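Local coordinates for lipoprotein (Colwellia psychrerythraea, PDB 3O0Y), which is of unknown function but is a putative lipoprotein whose family falls in a clan of metallopeptidases, which leaves a hydrolytic role possible though unproven, at residues G415-N420 against Y437-P442; Y384-K389 against G443-I448. One frame throughout, in Å; residues are numbered along the deposited sequence.

Contact 1: residues G415-N420 against Y437-P442; sequences GIYWIN and YHEANP
Glu-439 lays its CB over one face of the Tyr-417 ring, joining the middle strand of a small mixed sheet (416-419) to the last turn of helix 432-439. The helix carries the start of HEANPGHH; as might fit the family's clan, this begins with the His-Glu pair that opens the zinc-peptidase HExxH motif, but its next histidines lie further on. With CG anti to the backbone N (chi1 166°), the Tyr-417 ring is set against Glu-439 CB. Glu-439 CB stands 3.9 Å from the centroid of the Tyr-417 ring, a CH-pi contact displaced toward the rim, and is nearest to CD1 at 3.5 Å. The two side chains cross at about a right angle: Glu-439 CG passes by CE1 of Tyr-417 at 3.8 Å, then the chain bends at chi2 (-62°) and turns the carboxylate away from the strand; a sulfate, probably from the crystallisation liquor, lies about 4 Å from the side chain. The phenol OH is hydrogen-bonded to Thr-436 OG1, three residues before Glu-439, while Ile-363, Leu-432 and Leu-435 also touch the tyrosine. Replacing the ring by an alanine here is likely to leave Thr-436 without its phenol partner and the Glu-439 methylenes without the face they lie against. Ala-440, where the backbone leaves the helix, adds its methyl, CB, at 4.2 Å from CD2 of Tyr-417.

Contact 2: residues Y384-K389 against G443-I448; sequences YQVEVK and GHHWQI
Tyr-384 meets His-445 mainly through its backbone: His-445 NE2 donates to Tyr-384 O at 2.9 Å, with an N-H...O angle of 158°. The carbonyl oxygen lies almost in the plane of the imidazole, but the donor comes in from above the carbonyl plane, 64° out of it, rather than on a lone pair. Tyr-384 CB packs 3.9 Å from CE1 of the same His-445 ring, whereas the phenol leads off elsewhere and its OH is hydrogen-bonded to Val-409 O. Gln-385 turns its side chain from the helix and comes nearest with its carbonyl carbon, 3.8 Å from His-445 NE2. At Val-386 the chain passes over the imidazole. Its CB sits over the centre of the His-445 ring, 3.6 Å from the centroid, a CH-pi contact, with CG2 alongside, 3.9 Å from His-445 CG. The ring belongs to the first turn of helix 444-452, whose N-cap position is Gly-443 and which carries the end of the HEANPGHH sequence; segment 384-389 leads into strand 387-390, an outermost strand of the three-stranded mixed sheet. His-445 projects from that turn with CG anti to its own backbone nitrogen (chi1 176°), and ND1 is hydrogen-bonded to Tyr-404 OH, so bonds at both ring nitrogens fix the rotation of the imidazole. Further along the strand, Val-388 packs on Ile-363 and Ile-367 of helix 353-373.

In the fold
From the N terminus the chain first meets 384-389, leading into the outermost strand 387-390, then passes through strand 402-405 to 415-420 in the middle of the sheet. Helix 432-439 follows, and contact 1 closes a short loop of 16 residues when 437-442 returns to the middle strand. Segment 443-448 comes next without a break, and contact 2 closes a wider loop of 53 residues that encloses the first; the two nest and do not cross. Their first segments are neighbours in the sheet, with a probable hydrogen bond from Tyr-417 N to Glu-387 O. A second probable bond, His-444 N to His-438 O, ties the two consecutive helices together.

Contact 1: residues G415-N420 against Y437-P442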
loop_
_atom_site.group_PDB
_atom_site.type_symbol
_atom_site.label_atom_id
_atom_site.label_comp_id
_atom_site.label_asym_id
_atom_site.label_seq_id
_atom_site.Cartn_x
_atom_site.Cartn_y
_atom_site.Cartn_z
ATOM N N GLY A 415 1.731 13.972 -5.060
ATOM C CA GLY A 415 1.263 12.955 -4.133
ATOM C C GLY A 415 -0.105 13.336 -3.636
ATOM O O GLY A 415 -0.386 14.526 -3.449
ATOM N N ILE A 416 -0.974 12.347 -3.458
ATOM C CA ILE A 416 -2.366 12.616 -3.062
ATOM C C ILE A 416 -2.798 11.805 -1.865
ATOM O O ILE A 416 -2.636 10.576 -1.815
ATOM C CB ILE A 416 -3.331 12.288 -4.255
ATOM C CG1 ILE A 416 -2.933 13.160 -5.490
ATOM C CG2 ILE A 416 -4.819 12.508 -3.880
ATOM C CD1 ILE A 416 -3.503 12.587 -6.783
ATOM N N TYR A 417 -3.385 12.521 -0.921
ATOM C CA TYR A 417 -4.113 11.996 0.191
ATOM C C TYR A 417 -5.557 11.919 -0.266
ATOM O O TYR A 417 -6.223 12.910 -0.484
ATOM C CB TYR A 417 -3.895 12.889 1.419
ATOM C CG TYR A 417 -4.830 12.711 2.620
ATOM C CD1 TYR A 417 -5.550 11.575 2.856
ATOM C CD2 TYR A 417 -4.850 13.691 3.590
ATOM C CE1 TYR A 417 -6.356 11.459 3.992
ATOM C CE2 TYR A 417 -5.690 13.577 4.702
ATOM C CZ TYR A 417 -6.405 12.454 4.903
ATOM O OH TYR A 417 -7.196 12.326 6.021
ATOM N N TRP A 418 -5.997 10.679 -0.455
ATOM C CA TRP A 418 -7.342 10.386 -0.800
ATOM C C TRP A 418 -8.202 10.146 0.434
ATOM O O TRP A 418 -7.814 9.387 1.356
ATOM C CB TRP A 418 -7.437 9.143 -1.630
ATOM C CG TRP A 418 -6.755 9.222 -2.922
ATOM C CD1 TRP A 418 -5.442 8.931 -3.127
ATOM C CD2 TRP A 418 -7.285 9.646 -4.203
ATOM N NE1 TRP A 418 -5.117 9.109 -4.467
ATOM C CE2 TRP A 418 -6.220 9.566 -5.141
ATOM C CE3 TRP A 418 -8.525 10.101 -4.633
ATOM C CZ2 TRP A 418 -6.374 9.924 -6.489
ATOM C CZ3 TRP A 418 -8.701 10.480 -5.958
ATOM C CH2 TRP A 418 -7.613 10.364 -6.890
ATOM N N ILE A 419 -9.353 10.797 0.451
ATOM C CA ILE A 419 -10.325 10.630 1.537
ATOM C C ILE A 419 -11.667 10.107 1.037
ATOM O O ILE A 419 -12.152 10.570 0.010
ATOM C CB ILE A 419 -10.467 12.001 2.310
ATOM C CG1 ILE A 419 -11.352 11.821 3.521
ATOM C CG2 ILE A 419 -10.957 13.090 1.396
ATOM C CD1 ILE A 419 -10.726 11.026 4.660
ATOM N N ASN A 420 -12.270 9.136 1.753
ATOM C CA ASN A 420 -13.579 8.580 1.364
ATOM C C ASN A 420 -14.713 9.357 2.006
ATOM O O ASN A 420 -14.831 9.357 3.249
ATOM C CB ASN A 420 -13.667 7.146 1.832
ATOM C CG ASN A 420 -14.750 6.408 1.155
ATOM O OD1 ASN A 420 -15.844 6.917 0.964
ATOM N ND2 ASN A 420 -14.467 5.167 0.764
ATOM N N TYR A 437 -2.471 12.802 9.601
ATOM C CA TYR A 437 -1.055 12.672 9.870
ATOM C C TYR A 437 -0.443 11.461 9.281
ATOM O O TYR A 437 0.707 11.490 8.781
ATOM C CB TYR A 437 -0.773 12.810 11.370
ATOM C CG TYR A 437 -1.338 14.052 12.037
ATOM C CD1 TYR A 437 -1.398 15.296 11.398
ATOM C CD2 TYR A 437 -1.875 13.989 13.318
ATOM C CE1 TYR A 437 -1.941 16.364 11.985
ATOM C CE2 TYR A 437 -2.361 15.081 13.923
ATOM C CZ TYR A 437 -2.426 16.271 13.273
ATOM O OH TYR A 437 -3.031 17.385 13.882
ATOM N N HIS A 438 -1.179 10.348 9.296
ATOM C CA HIS A 438 -0.747 9.114 8.732
ATOM C C HIS A 438 -0.550 9.175 7.225
ATOM O O HIS A 438 0.514 8.745 6.720
ATOM C CB HIS A 438 -1.817 8.108 9.026
ATOM C CG HIS A 438 -1.516 6.727 8.542
ATOM N ND1 HIS A 438 -1.730 6.305 7.268
ATOM C CD2 HIS A 438 -0.875 5.695 9.161
ATOM C CE1 HIS A 438 -1.471 5.021 7.159
ATOM N NE2 HIS A 438 -0.851 4.638 8.264
ATOM N N GLU A 439 -1.500 9.802 6.529
ATOM C CA GLU A 439 -1.497 9.788 5.060
ATOM C C GLU A 439 -0.594 10.837 4.477
ATOM O O GLU A 439 0.034 10.658 3.403
ATOM C CB GLU A 439 -2.899 9.887 4.505
ATOM C CG GLU A 439 -3.897 8.733 4.854
ATOM C CD GLU A 439 -3.533 7.377 4.377
ATOM O OE1 GLU A 439 -2.531 7.205 3.705
ATOM O OE2 GLU A 439 -4.308 6.464 4.730
ATOM N N ALA A 440 -0.598 11.988 5.101
ATOM C CA ALA A 440 0.123 13.142 4.579
ATOM C C ALA A 440 1.381 13.406 5.366
ATOM O O ALA A 440 2.358 12.667 5.144
ATOM C CB ALA A 440 -0.803 14.335 4.395
ATOM N N ASN A 441 1.466 14.470 6.160
ATOM C CA ASN A 441 2.601 14.827 6.926
ATOM C C ASN A 441 2.347 14.687 8.446
ATOM O O ASN A 441 1.293 15.109 8.923
ATOM C CB ASN A 441 2.932 16.280 6.675
ATOM C CG ASN A 441 3.281 16.530 5.178
ATOM O OD1 ASN A 441 3.729 15.582 4.463
ATOM N ND2 ASN A 441 3.146 17.757 4.749
ATOM N N PRO A 442 3.298 14.117 9.163
ATOM C CA PRO A 442 4.645 13.635 8.851
ATOM C C PRO A 442 4.689 12.165 8.410
ATOM O O PRO A 442 5.809 11.626 8.295
ATOM C CB PRO A 442 5.355 13.737 10.220
ATOM C CG PRO A 442 4.310 13.881 11.172
ATOM C CD PRO A 442 3.003 14.049 10.612
#

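Contact 2: residues Y384-K389 against G443-I448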
loop_
_atom_site.group_PDB
_atom_site.type_symbol
_atom_site.label_atom_id
_atom_site.label_comp_id
_atom_site.label_asym_id
_atom_site.label_seq_id
_atom_site.Cartn_x
_atom_site.Cartn_y
_atom_site.Cartn_z
ATOM N N TYR A 384 8.150 17.860 -3.045
ATOM C CA TYR A 384 6.820 17.551 -3.519
ATOM C C TYR A 384 5.786 18.001 -2.489
ATOM O O TYR A 384 6.047 17.878 -1.312
ATOM C CB TYR A 384 6.628 16.051 -3.716
ATOM C CG TYR A 384 7.627 15.392 -4.586
ATOM C CD1 TYR A 384 7.319 15.055 -5.922
ATOM C CD2 TYR A 384 8.824 14.913 -4.065
ATOM C CE1 TYR A 384 8.241 14.380 -6.695
ATOM C CE2 TYR A 384 9.757 14.227 -4.869
ATOM C CZ TYR A 384 9.438 13.991 -6.185
ATOM O OH TYR A 384 10.292 13.280 -6.982
ATOM N N GLN A 385 4.723 18.659 -2.959
ATOM C CA GLN A 385 3.691 19.143 -2.056
ATOM C C GLN A 385 2.493 18.228 -2.198
ATOM O O GLN A 385 2.025 18.027 -3.297
ATOM C CB GLN A 385 3.264 20.572 -2.406
ATOM C CG GLN A 385 4.194 21.627 -1.823
ATOM C CD GLN A 385 3.436 22.906 -1.361
ATOM O OE1 GLN A 385 2.310 23.229 -1.840
ATOM N NE2 GLN A 385 4.055 23.637 -0.425
ATOM N N VAL A 386 1.914 17.796 -1.096
ATOM C CA VAL A 386 0.787 16.907 -1.137
ATOM C C VAL A 386 -0.519 17.630 -1.480
ATOM O O VAL A 386 -0.667 18.826 -1.209
ATOM C CB VAL A 386 0.619 16.218 0.263
ATOM C CG1 VAL A 386 0.160 17.225 1.347
ATOM C CG2 VAL A 386 -0.353 15.054 0.208
ATOM N N GLU A 387 -1.418 16.908 -2.100
ATOM C CA GLU A 387 -2.745 17.414 -2.401
ATOM C C GLU A 387 -3.794 16.456 -1.837
ATOM O O GLU A 387 -3.552 15.270 -1.738
ATOM C CB GLU A 387 -2.957 17.566 -3.902
ATOM C CG GLU A 387 -2.002 18.626 -4.467
ATOM C CD GLU A 387 -2.280 19.031 -5.924
ATOM O OE1 GLU A 387 -3.334 18.594 -6.520
ATOM O OE2 GLU A 387 -1.370 19.742 -6.445
ATOM N N VAL A 388 -4.949 17.000 -1.482
ATOM C CA VAL A 388 -6.050 16.188 -0.936
ATOM C C VAL A 388 -7.161 16.039 -1.987
ATOM O O VAL A 388 -7.605 17.092 -2.554
ATOM C CB VAL A 388 -6.620 16.843 0.314
ATOM C CG1 VAL A 388 -7.848 16.036 0.864
ATOM C CG2 VAL A 388 -5.525 16.989 1.416
ATOM N N LYS A 389 -7.661 14.813 -2.232
ATOM C CA LYS A 389 -8.764 14.515 -3.138
ATOM C C LYS A 389 -9.732 13.524 -2.490
ATOM O O LYS A 389 -9.319 12.695 -1.718
ATOM C CB LYS A 389 -8.295 13.865 -4.428
ATOM C CG LYS A 389 -7.491 14.803 -5.340
ATOM C CD LYS A 389 -7.108 14.128 -6.719
ATOM C CE LYS A 389 -8.271 14.021 -7.716
ATOM N NZ LYS A 389 -7.915 13.543 -9.187
ATOM N N GLY A 443 3.556 11.626 7.980
ATOM C CA GLY A 443 3.477 10.225 7.547
ATOM C C GLY A 443 3.871 9.887 6.099
ATOM O O GLY A 443 4.946 10.250 5.645
ATOM N N HIS A 444 2.976 9.267 5.362
ATOM C CA HIS A 444 3.345 8.728 4.071
ATOM C C HIS A 444 3.902 9.744 3.103
ATOM O O HIS A 444 4.923 9.454 2.477
ATOM C CB HIS A 444 2.184 8.047 3.393
ATOM C CG HIS A 444 1.805 6.700 3.944
ATOM N ND1 HIS A 444 2.739 5.763 4.373
ATOM C CD2 HIS A 444 0.589 6.130 4.099
ATOM C CE1 HIS A 444 2.088 4.658 4.730
ATOM N NE2 HIS A 444 0.790 4.853 4.579
ATOM N N HIS A 445 3.271 10.895 2.927
ATOM C CA HIS A 445 3.751 11.862 1.938
ATOM C C HIS A 445 5.162 12.352 2.290
ATOM O O HIS A 445 6.092 12.354 1.460
ATOM C CB HIS A 445 2.795 13.051 1.780
ATOM C CG HIS A 445 3.355 14.082 0.840
ATOM N ND1 HIS A 445 3.429 13.836 -0.517
ATOM C CD2 HIS A 445 4.034 15.244 1.061
ATOM C CE1 HIS A 445 4.061 14.856 -1.105
ATOM N NE2 HIS A 445 4.464 15.719 -0.170
ATOM N N TRP A 446 5.372 12.742 3.545
ATOM C CA TRP A 446 6.631 13.301 3.940
ATOM C C TRP A 446 7.743 12.246 3.678
ATOM O O TRP A 446 8.792 12.571 3.127
ATOM C CB TRP A 446 6.588 13.755 5.393
ATOM C CG TRP A 446 7.688 14.711 5.792
ATOM C CD1 TRP A 446 8.807 14.416 6.528
ATOM C CD2 TRP A 446 7.704 16.116 5.589
ATOM N NE1 TRP A 446 9.512 15.548 6.776
ATOM C CE2 TRP A 446 8.877 16.605 6.202
ATOM C CE3 TRP A 446 6.838 17.010 4.948
ATOM C CZ2 TRP A 446 9.217 17.948 6.199
ATOM C CZ3 TRP A 446 7.185 18.328 4.956
ATOM C CH2 TRP A 446 8.321 18.802 5.621
ATOM N N GLN A 447 7.475 11.012 4.058
ATOM C CA GLN A 447 8.475 9.938 3.971
ATOM C C GLN A 447 8.734 9.558 2.541
ATOM O O GLN A 447 9.909 9.595 2.092
ATOM C CB GLN A 447 8.054 8.748 4.800
ATOM C CG GLN A 447 8.938 7.544 4.753
ATOM C CD GLN A 447 8.618 6.653 3.599
ATOM O OE1 GLN A 447 7.564 6.042 3.554
ATOM N NE2 GLN A 447 9.639 6.443 2.710
ATOM N N ILE A 448 7.660 9.287 1.808
ATOM C CA ILE A 448 7.817 8.850 0.378
ATOM C C ILE A 448 8.477 9.930 -0.490
ATOM O O ILE A 448 9.356 9.676 -1.287
ATOM C CB ILE A 448 6.463 8.406 -0.173
ATOM C CG1 ILE A 448 6.139 7.037 0.415
ATOM C CG2 ILE A 448 6.396 8.376 -1.734
ATOM C CD1 ILE A 448 4.735 6.598 0.225
#